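Local structure of delta-aminolevulinic acid dehydratase (Toxoplasma gondii ME49, 3OBK) at residues A[156-169]-A[184-196]. The protein catalyses the condensation of two molecules of 5-aminolevulinic acid to porphobilinogen, an early step of tetrapyrrole biosynthesis, and assembles as an octamer. Numbering follows the deposited sequence.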
ATOM      1  N   ILE A 156      34.296  -8.927 -19.896  1.00 21.89           N
ATOM      2  CA  ILE A 156      33.989 -10.100 -19.112  1.00 21.19           C
ATOM      3  C   ILE A 156      32.741 -10.739 -19.703  1.00 20.71           C
ATOM      4  O   ILE A 156      31.642 -10.287 -19.454  1.00 21.01           O
ATOM      5  CB  ILE A 156      33.725  -9.734 -17.632  1.00 20.96           C
ATOM      6  CG1 ILE A 156      35.032  -9.250 -16.952  1.00 20.49           C
ATOM      7  CG2 ILE A 156      33.151 -10.941 -16.900  1.00 20.21           C
ATOM      8  CD1 ILE A 156      35.473  -7.814 -17.271  1.00 19.07           C
ATOM      9  N   VAL A 157      32.914 -11.802 -20.470  1.00 20.56           N
ATOM     10  CA  VAL A 157      31.831 -12.359 -21.276  1.00 20.08           C
ATOM     11  C   VAL A 157      30.914 -13.202 -20.436  1.00 18.79           C
ATOM     12  O   VAL A 157      31.356 -14.108 -19.739  1.00 18.61           O
ATOM     13  CB  VAL A 157      32.347 -13.176 -22.509  1.00 20.95           C
ATOM     14  CG1 VAL A 157      33.248 -12.303 -23.372  1.00 21.09           C
ATOM     15  CG2 VAL A 157      33.057 -14.438 -22.099  1.00 20.51           C
ATOM     16  N   ASN A 158      29.625 -12.890 -20.524  1.00 17.81           N
ATOM     17  CA  ASN A 158      28.654 -13.385 -19.579  1.00 16.64           C
ATOM     18  C   ASN A 158      28.403 -14.877 -19.628  1.00 16.25           C
ATOM     19  O   ASN A 158      28.579 -15.573 -18.632  1.00 15.58           O
ATOM     20  CB  ASN A 158      27.324 -12.688 -19.759  1.00 16.33           C
ATOM     21  CG  ASN A 158      26.452 -12.836 -18.542  1.00 16.10           C
ATOM     22  OD1 ASN A 158      26.613 -12.081 -17.577  1.00 15.92           O
ATOM     23  ND2 ASN A 158      25.549 -13.829 -18.552  1.00 12.75           N
ATOM     24  N   ASP A 159      27.964 -15.346 -20.780  1.00 16.08           N
ATOM     25  CA  ASP A 159      27.401 -16.671 -20.890  1.00 16.69           C
ATOM     26  C   ASP A 159      28.451 -17.771 -20.799  1.00 16.63           C
ATOM     27  O   ASP A 159      28.209 -18.844 -20.252  1.00 16.11           O
ATOM     28  CB  ASP A 159      26.657 -16.782 -22.218  1.00 17.58           C
ATOM     29  CG  ASP A 159      25.486 -15.810 -22.314  1.00 17.84           C
ATOM     30  OD1 ASP A 159      25.148 -15.127 -21.316  1.00 14.68           O
ATOM     31  OD2 ASP A 159      24.908 -15.751 -23.414  1.00 19.16           O
ATOM     32  N   LEU A 160      29.623 -17.496 -21.336  1.00 16.98           N
ATOM     33  CA  LEU A 160      30.705 -18.443 -21.293  1.00 17.67           C
ATOM     34  C   LEU A 160      31.156 -18.526 -19.834  1.00 16.95           C
ATOM     35  O   LEU A 160      31.500 -19.607 -19.331  1.00 16.25           O
ATOM     36  CB  LEU A 160      31.824 -18.010 -22.247  1.00 17.93           C
ATOM     37  CG  LEU A 160      33.054 -18.925 -22.277  1.00 19.50           C
ATOM     38  CD1 LEU A 160      32.647 -20.373 -22.655  1.00 19.31           C
ATOM     39  CD2 LEU A 160      34.160 -18.352 -23.196  1.00 18.05           C
ATOM     40  N   THR A 161      31.094 -17.389 -19.142  1.00 16.50           N
ATOM     41  CA  THR A 161      31.417 -17.370 -17.715  1.00 16.01           C
ATOM     42  C   THR A 161      30.423 -18.200 -16.932  1.00 16.28           C
ATOM     43  O   THR A 161      30.827 -18.968 -16.080  1.00 16.13           O
ATOM     44  CB  THR A 161      31.512 -15.946 -17.154  1.00 15.56           C
ATOM     45  OG1 THR A 161      32.641 -15.298 -17.737  1.00 12.87           O
ATOM     46  CG2 THR A 161      31.664 -15.972 -15.619  1.00 15.03           C
ATOM     47  N   VAL A 162      29.136 -18.107 -17.257  1.00 16.84           N
ATOM     48  CA  VAL A 162      28.139 -18.923 -16.561  1.00 17.56           C
ATOM     49  C   VAL A 162      28.448 -20.424 -16.715  1.00 18.72           C
ATOM     50  O   VAL A 162      28.376 -21.192 -15.751  1.00 18.26           O
ATOM     51  CB  VAL A 162      26.689 -18.578 -17.010  1.00 18.07           C
ATOM     52  CG1 VAL A 162      25.660 -19.559 -16.410  1.00 16.55           C
ATOM     53  CG2 VAL A 162      26.355 -17.145 -16.594  1.00 16.83           C
ATOM     54  N   HIS A 163      28.839 -20.834 -17.918  1.00 19.92           N
ATOM     55  CA  HIS A 163      29.184 -22.240 -18.157  1.00 20.83           C
ATOM     56  C   HIS A 163      30.285 -22.713 -17.189  1.00 20.39           C
ATOM     57  O   HIS A 163      30.152 -23.784 -16.585  1.00 20.04           O
ATOM     58  CB  HIS A 163      29.607 -22.428 -19.609  1.00 22.12           C
ATOM     59  CG  HIS A 163      29.717 -23.863 -20.049  1.00 25.70           C
ATOM     60  ND1 HIS A 163      29.010 -24.898 -19.457  1.00 28.09           N
ATOM     61  CD2 HIS A 163      30.416 -24.419 -21.070  1.00 27.88           C
ATOM     62  CE1 HIS A 163      29.285 -26.030 -20.085  1.00 28.56           C
ATOM     63  NE2 HIS A 163      30.122 -25.764 -21.075  1.00 29.63           N
ATOM     64  N   GLN A 164      31.336 -21.897 -17.031  1.00 19.59           N
ATOM     65  CA  GLN A 164      32.404 -22.172 -16.064  1.00 19.01           C
ATOM     66  C   GLN A 164      31.880 -22.241 -14.637  1.00 18.60           C
ATOM     67  O   GLN A 164      32.259 -23.134 -13.869  1.00 18.30           O
ATOM     68  CB  GLN A 164      33.509 -21.111 -16.116  1.00 18.74           C
ATOM     69  CG  GLN A 164      34.288 -20.960 -17.430  1.00 19.05           C
ATOM     70  CD  GLN A 164      34.896 -22.255 -17.933  1.00 18.78           C
ATOM     71  OE1 GLN A 164      34.196 -23.093 -18.459  1.00 18.00           O
ATOM     72  NE2 GLN A 164      36.202 -22.411 -17.783  1.00 19.93           N
ATOM     73  N   LEU A 165      31.014 -21.301 -14.267  1.00 18.34           N
ATOM     74  CA  LEU A 165      30.479 -21.282 -12.899  1.00 17.61           C
ATOM     75  C   LEU A 165      29.597 -22.498 -12.614  1.00 18.24           C
ATOM     76  O   LEU A 165      29.551 -22.985 -11.463  1.00 18.27           O
ATOM     77  CB  LEU A 165      29.665 -20.024 -12.653  1.00 16.95           C
ATOM     78  CG  LEU A 165      30.375 -18.696 -12.808  1.00 16.46           C
ATOM     79  CD1 LEU A 165      29.365 -17.563 -12.674  1.00 13.59           C
ATOM     80  CD2 LEU A 165      31.486 -18.589 -11.808  1.00 15.02           C
ATOM     81  N   CYS A 166      28.903 -22.989 -13.646  1.00 18.57           N
ATOM     82  CA  CYS A 166      28.140 -24.221 -13.514  1.00 19.36           C
ATOM     83  C   CYS A 166      29.061 -25.394 -13.212  1.00 19.41           C
ATOM     84  O   CYS A 166      28.742 -26.237 -12.361  1.00 19.64           O
ATOM     85  CB  CYS A 166      27.290 -24.501 -14.744  1.00 19.54           C
ATOM     86  SG  CYS A 166      25.881 -23.340 -14.910  1.00 21.66           S
ATOM     87  N   LYS A 167      30.219 -25.433 -13.853  1.00 19.08           N
ATOM     88  CA  LYS A 167      31.145 -26.522 -13.591  1.00 19.92           C
ATOM     89  C   LYS A 167      31.676 -26.393 -12.188  1.00 18.87           C
ATOM     90  O   LYS A 167      31.735 -27.369 -11.476  1.00 19.05           O
ATOM     91  CB  LYS A 167      32.314 -26.534 -14.576  1.00 20.77           C
ATOM     92  CG  LYS A 167      31.957 -26.947 -15.997  1.00 23.61           C
ATOM     93  CD  LYS A 167      33.158 -26.649 -16.859  1.00 28.57           C
ATOM     94  CE  LYS A 167      33.028 -27.108 -18.277  1.00 32.53           C
ATOM     95  NZ  LYS A 167      34.416 -27.171 -18.868  1.00 36.71           N
ATOM     96  N   GLN A 168      32.057 -25.181 -11.808  1.00 17.85           N
ATOM     97  CA  GLN A 168      32.534 -24.896 -10.470  1.00 17.43           C
ATOM     98  C   GLN A 168      31.536 -25.278  -9.414  1.00 16.98           C
ATOM     99  O   GLN A 168      31.911 -25.935  -8.432  1.00 16.84           O
ATOM    100  CB  GLN A 168      32.884 -23.424 -10.273  1.00 17.22           C
ATOM    101  CG  GLN A 168      33.546 -23.145  -8.916  1.00 17.22           C
ATOM    102  CD  GLN A 168      33.866 -21.696  -8.703  1.00 17.03           C
ATOM    103  OE1 GLN A 168      33.330 -20.831  -9.388  1.00 17.29           O
ATOM    104  NE2 GLN A 168      34.751 -21.417  -7.760  1.00 15.03           N
ATOM    105  N   ALA A 169      30.287 -24.864  -9.587  1.00 16.29           N
ATOM    106  CA  ALA A 169      29.256 -25.205  -8.584  1.00 16.26           C
ATOM    107  C   ALA A 169      29.056 -26.720  -8.442  1.00 16.36           C
ATOM    108  O   ALA A 169      28.826 -27.191  -7.339  1.00 15.89           O
ATOM    109  CB  ALA A 169      27.882 -24.487  -8.862  1.00 15.18           C
ATOM    110  N   ASP A 184      29.535 -13.667  -8.497  1.00 16.06           N
ATOM    111  CA  ASP A 184      30.085 -13.272  -9.794  1.00 15.97           C
ATOM    112  C   ASP A 184      29.410 -12.096 -10.455  1.00 15.58           C
ATOM    113  O   ASP A 184      30.050 -11.391 -11.218  1.00 15.58           O
ATOM    114  CB  ASP A 184      29.936 -14.444 -10.758  1.00 16.74           C
ATOM    115  CG  ASP A 184      28.529 -15.006 -10.753  1.00 17.19           C
ATOM    116  OD1 ASP A 184      28.164 -15.639  -9.735  1.00 16.13           O
ATOM    117  OD2 ASP A 184      27.791 -14.781 -11.743  1.00 16.98           O
ATOM    118  N   MET A 185      28.106 -11.946 -10.212  1.00 14.88           N
ATOM    119  CA  MET A 185      27.252 -10.929 -10.818  1.00 13.92           C
ATOM    120  C   MET A 185      27.110 -11.046 -12.345  1.00 14.35           C
ATOM    121  O   MET A 185      26.826 -10.059 -13.053  1.00 14.39           O
ATOM    122  CB  MET A 185      27.671  -9.536 -10.362  1.00 13.46           C
ATOM    123  CG  MET A 185      27.387  -9.265  -8.887  1.00 14.01           C
ATOM    124  SD  MET A 185      25.631  -9.245  -8.419  1.00 16.84           S
ATOM    125  CE  MET A 185      25.139  -7.642  -9.011  1.00 12.81           C
ATOM    126  N   MET A 186      27.254 -12.263 -12.863  1.00 14.46           N
ATOM    127  CA  MET A 186      26.886 -12.528 -14.246  1.00 14.87           C
ATOM    128  C   MET A 186      25.392 -12.565 -14.288  1.00 14.81           C
ATOM    129  O   MET A 186      24.755 -12.891 -13.302  1.00 15.10           O
ATOM    130  CB  MET A 186      27.435 -13.859 -14.732  1.00 15.15           C
ATOM    131  CG  MET A 186      28.961 -13.915 -14.765  1.00 16.16           C
ATOM    132  SD  MET A 186      29.708 -12.634 -15.798  1.00 15.85           S
ATOM    133  CE  MET A 186      30.189 -11.310 -14.665  1.00 11.60           C
ATOM    134  N   ASP A 187      24.821 -12.213 -15.423  1.00 15.05           N
ATOM    135  CA  ASP A 187      23.403 -12.284 -15.585  1.00 15.31           C
ATOM    136  C   ASP A 187      22.964 -13.718 -15.723  1.00 15.48           C
ATOM    137  O   ASP A 187      23.560 -14.485 -16.457  1.00 15.72           O
ATOM    138  CB  ASP A 187      22.986 -11.492 -16.810  1.00 15.75           C
ATOM    139  CG  ASP A 187      23.003 -10.021 -16.554  1.00 16.62           C
ATOM    140  OD1 ASP A 187      22.808  -9.641 -15.384  1.00 16.80           O
ATOM    141  OD2 ASP A 187      23.242  -9.244 -17.504  1.00 18.03           O
ATOM    142  N   GLY A 188      21.922 -14.086 -14.995  1.00 15.77           N
ATOM    143  CA  GLY A 188      21.298 -15.391 -15.196  1.00 16.35           C
ATOM    144  C   GLY A 188      22.006 -16.576 -14.590  1.00 15.86           C
ATOM    145  O   GLY A 188      21.564 -17.690 -14.769  1.00 16.26           O
ATOM    146  N   ARG A 189      23.075 -16.364 -13.834  1.00 15.74           N
ATOM    147  CA  ARG A 189      23.808 -17.522 -13.305  1.00 15.85           C
ATOM    148  C   ARG A 189      23.003 -18.352 -12.307  1.00 15.18           C
ATOM    149  O   ARG A 189      23.192 -19.568 -12.251  1.00 15.40           O
ATOM    150  CB  ARG A 189      25.199 -17.124 -12.740  1.00 15.85           C
ATOM    151  CG  ARG A 189      25.303 -16.734 -11.281  1.00 16.95           C
ATOM    152  CD  ARG A 189      24.762 -15.343 -10.978  1.00 18.01           C
ATOM    153  NE  ARG A 189      25.548 -14.713  -9.919  1.00 17.97           N
ATOM    154  CZ  ARG A 189      25.169 -13.653  -9.212  1.00 18.58           C
ATOM    155  NH1 ARG A 189      23.996 -13.088  -9.417  1.00 19.22           N
ATOM    156  NH2 ARG A 189      25.968 -13.171  -8.260  1.00 18.93           N
ATOM    157  N   VAL A 190      22.103 -17.727 -11.534  1.00 14.37           N
ATOM    158  CA  VAL A 190      21.404 -18.486 -10.494  1.00 13.88           C
ATOM    159  C   VAL A 190      20.628 -19.621 -11.130  1.00 13.74           C
ATOM    160  O   VAL A 190      20.761 -20.768 -10.751  1.00 14.03           O
ATOM    161  CB  VAL A 190      20.464 -17.644  -9.594  1.00 13.78           C
ATOM    162  CG1 VAL A 190      19.702 -18.572  -8.666  1.00 12.43           C
ATOM    163  CG2 VAL A 190      21.267 -16.581  -8.759  1.00 13.17           C
ATOM    164  N   SER A 191      19.825 -19.303 -12.111  1.00 13.76           N
ATOM    165  CA  SER A 191      18.979 -20.321 -12.717  1.00 14.19           C
ATOM    166  C   SER A 191      19.800 -21.389 -13.400  1.00 14.00           C
ATOM    167  O   SER A 191      19.413 -22.558 -13.375  1.00 14.41           O
ATOM    168  CB  SER A 191      18.048 -19.702 -13.749  1.00 14.32           C
ATOM    169  OG  SER A 191      17.130 -20.665 -14.243  1.00 16.31           O
ATOM    170  N   ALA A 192      20.910 -20.981 -14.025  1.00 13.18           N
ATOM    171  CA  ALA A 192      21.725 -21.895 -14.801  1.00 13.34           C
ATOM    172  C   ALA A 192      22.390 -22.862 -13.844  1.00 13.51           C
ATOM    173  O   ALA A 192      22.437 -24.091 -14.100  1.00 13.97           O
ATOM    174  CB  ALA A 192      22.762 -21.140 -15.633  1.00 12.33           C
ATOM    175  N   ILE A 193      22.902 -22.319 -12.740  1.00 12.80           N
ATOM    176  CA  ILE A 193      23.556 -23.161 -11.734  1.00 12.80           C
ATOM    177  C   ILE A 193      22.528 -24.089 -11.118  1.00 12.96           C
ATOM    178  O   ILE A 193      22.784 -25.253 -10.923  1.00 13.07           O
ATOM    179  CB  ILE A 193      24.251 -22.350 -10.627  1.00 11.69           C
ATOM    180  CG1 ILE A 193      25.452 -21.611 -11.230  1.00 12.27           C
ATOM    181  CG2 ILE A 193      24.662 -23.292  -9.536  1.00  9.49           C
ATOM    182  CD1 ILE A 193      25.988 -20.378 -10.521  1.00  9.33           C
ATOM    183  N   ARG A 194      21.344 -23.569 -10.851  1.00 13.43           N
ATOM    184  CA  ARG A 194      20.297 -24.373 -10.243  1.00 14.18           C
ATOM    185  C   ARG A 194      19.986 -25.633 -11.074  1.00 15.65           C
ATOM    186  O   ARG A 194      19.839 -26.709 -10.517  1.00 15.58           O
ATOM    187  CB  ARG A 194      19.033 -23.532 -10.057  1.00 13.61           C
ATOM    188  CG  ARG A 194      17.889 -24.258  -9.339  1.00 14.05           C
ATOM    189  CD  ARG A 194      18.182 -24.519  -7.862  1.00 13.99           C
ATOM    190  NE  ARG A 194      18.868 -25.786  -7.638  1.00 12.86           N
ATOM    191  CZ  ARG A 194      19.571 -26.078  -6.553  1.00 14.44           C
ATOM    192  NH1 ARG A 194      20.167 -27.254  -6.463  1.00 15.45           N
ATOM    193  NH2 ARG A 194      19.695 -25.202  -5.555  1.00 14.73           N
ATOM    194  N   GLU A 195      19.903 -25.481 -12.395  1.00 16.67           N
ATOM    195  CA  GLU A 195      19.452 -26.551 -13.269  1.00 18.41           C
ATOM    196  C   GLU A 195      20.541 -27.568 -13.426  1.00 18.77           C
ATOM    197  O   GLU A 195      20.252 -28.758 -13.450  1.00 19.43           O
ATOM    198  CB  GLU A 195      19.065 -26.016 -14.645  1.00 19.39           C
ATOM    199  CG  GLU A 195      18.224 -26.974 -15.459  1.00 23.49           C
ATOM    200  CD  GLU A 195      17.840 -26.437 -16.856  1.00 27.79           C
ATOM    201  OE1 GLU A 195      16.962 -25.546 -16.927  1.00 29.62           O
ATOM    202  OE2 GLU A 195      18.388 -26.950 -17.869  1.00 30.53           O
ATOM    203  N   SER A 196      21.777 -27.084 -13.542  1.00 18.37           N
ATOM    204  CA  SER A 196      22.966 -27.917 -13.577  1.00 19.04           C
ATOM    205  C   SER A 196      23.062 -28.779 -12.333  1.00 18.82           C
ATOM    206  O   SER A 196      23.264 -30.001 -12.426  1.00 19.66           O
ATOM    207  CB  SER A 196      24.227 -27.048 -13.673  1.00 18.94           C
ATOM    208  OG  SER A 196      24.197 -26.232 -14.833  1.00 21.14           O
TER
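Asn158 and Asp187 illustrate how one carboxamide can read both polar groups of a single backbone residue. Asp187 N donates to Asn158 OD1 over 2.8 Å, and Asn158 ND2 returns a bond of 3.0 Å to Asp187 O; each carbonyl is met in its plane, on a lone pair. With CG anti to the backbone N (chi1 -161°), the amide extends from the start of its helix to the backbone of the loop at Asp187. ND2 also donates to Asp159 OD1, so three bonds within the segments fix the flip of the amide. Arg24 of a second subunit gives its side-chain NH1 to Asn158 OD1 and its backbone N to Asp187 OD2.

A second polar cluster shapes the loop leading into helix 189-199. Asp184 OD2 accepts from Met186 N, closing an Asx turn, while OD1 takes Arg189 NE in a salt bridge of 2.8 Å, lying near the guanidinium plane. Leu165 CD1 rests against this carboxylate, 3.3 Å from Asp184 CG. The Asp184 side chain lies about 6 Å from bound porphobilinogen.

Apolar packing fills the rest. Met186, bent at chi2 and chi3, lays CG against Thr161 CG2 and sends CE to Ile156 CG2. Val162 straddles the helix start: CG2 faces Met186 CB, and CG1 meets Ala192 CB at 3.4 Å. Further along, Cys166 SG sits beside Ala192 CB and Ile193 CG1 and 3.3 Å from Ser196 OG, and Ala169 CB touches Ile193 CG2.

The axes of helix segments 158-169 and 189-196 approach to 9.1 Å, with their N-to-C directions 42° apart. They belong to successive outer helices of the TIM barrel, joined through strand 179-182. Leu165 and Gln168 pack inward on strand 130-135, and Val190 and Arg194 on strand 206-213.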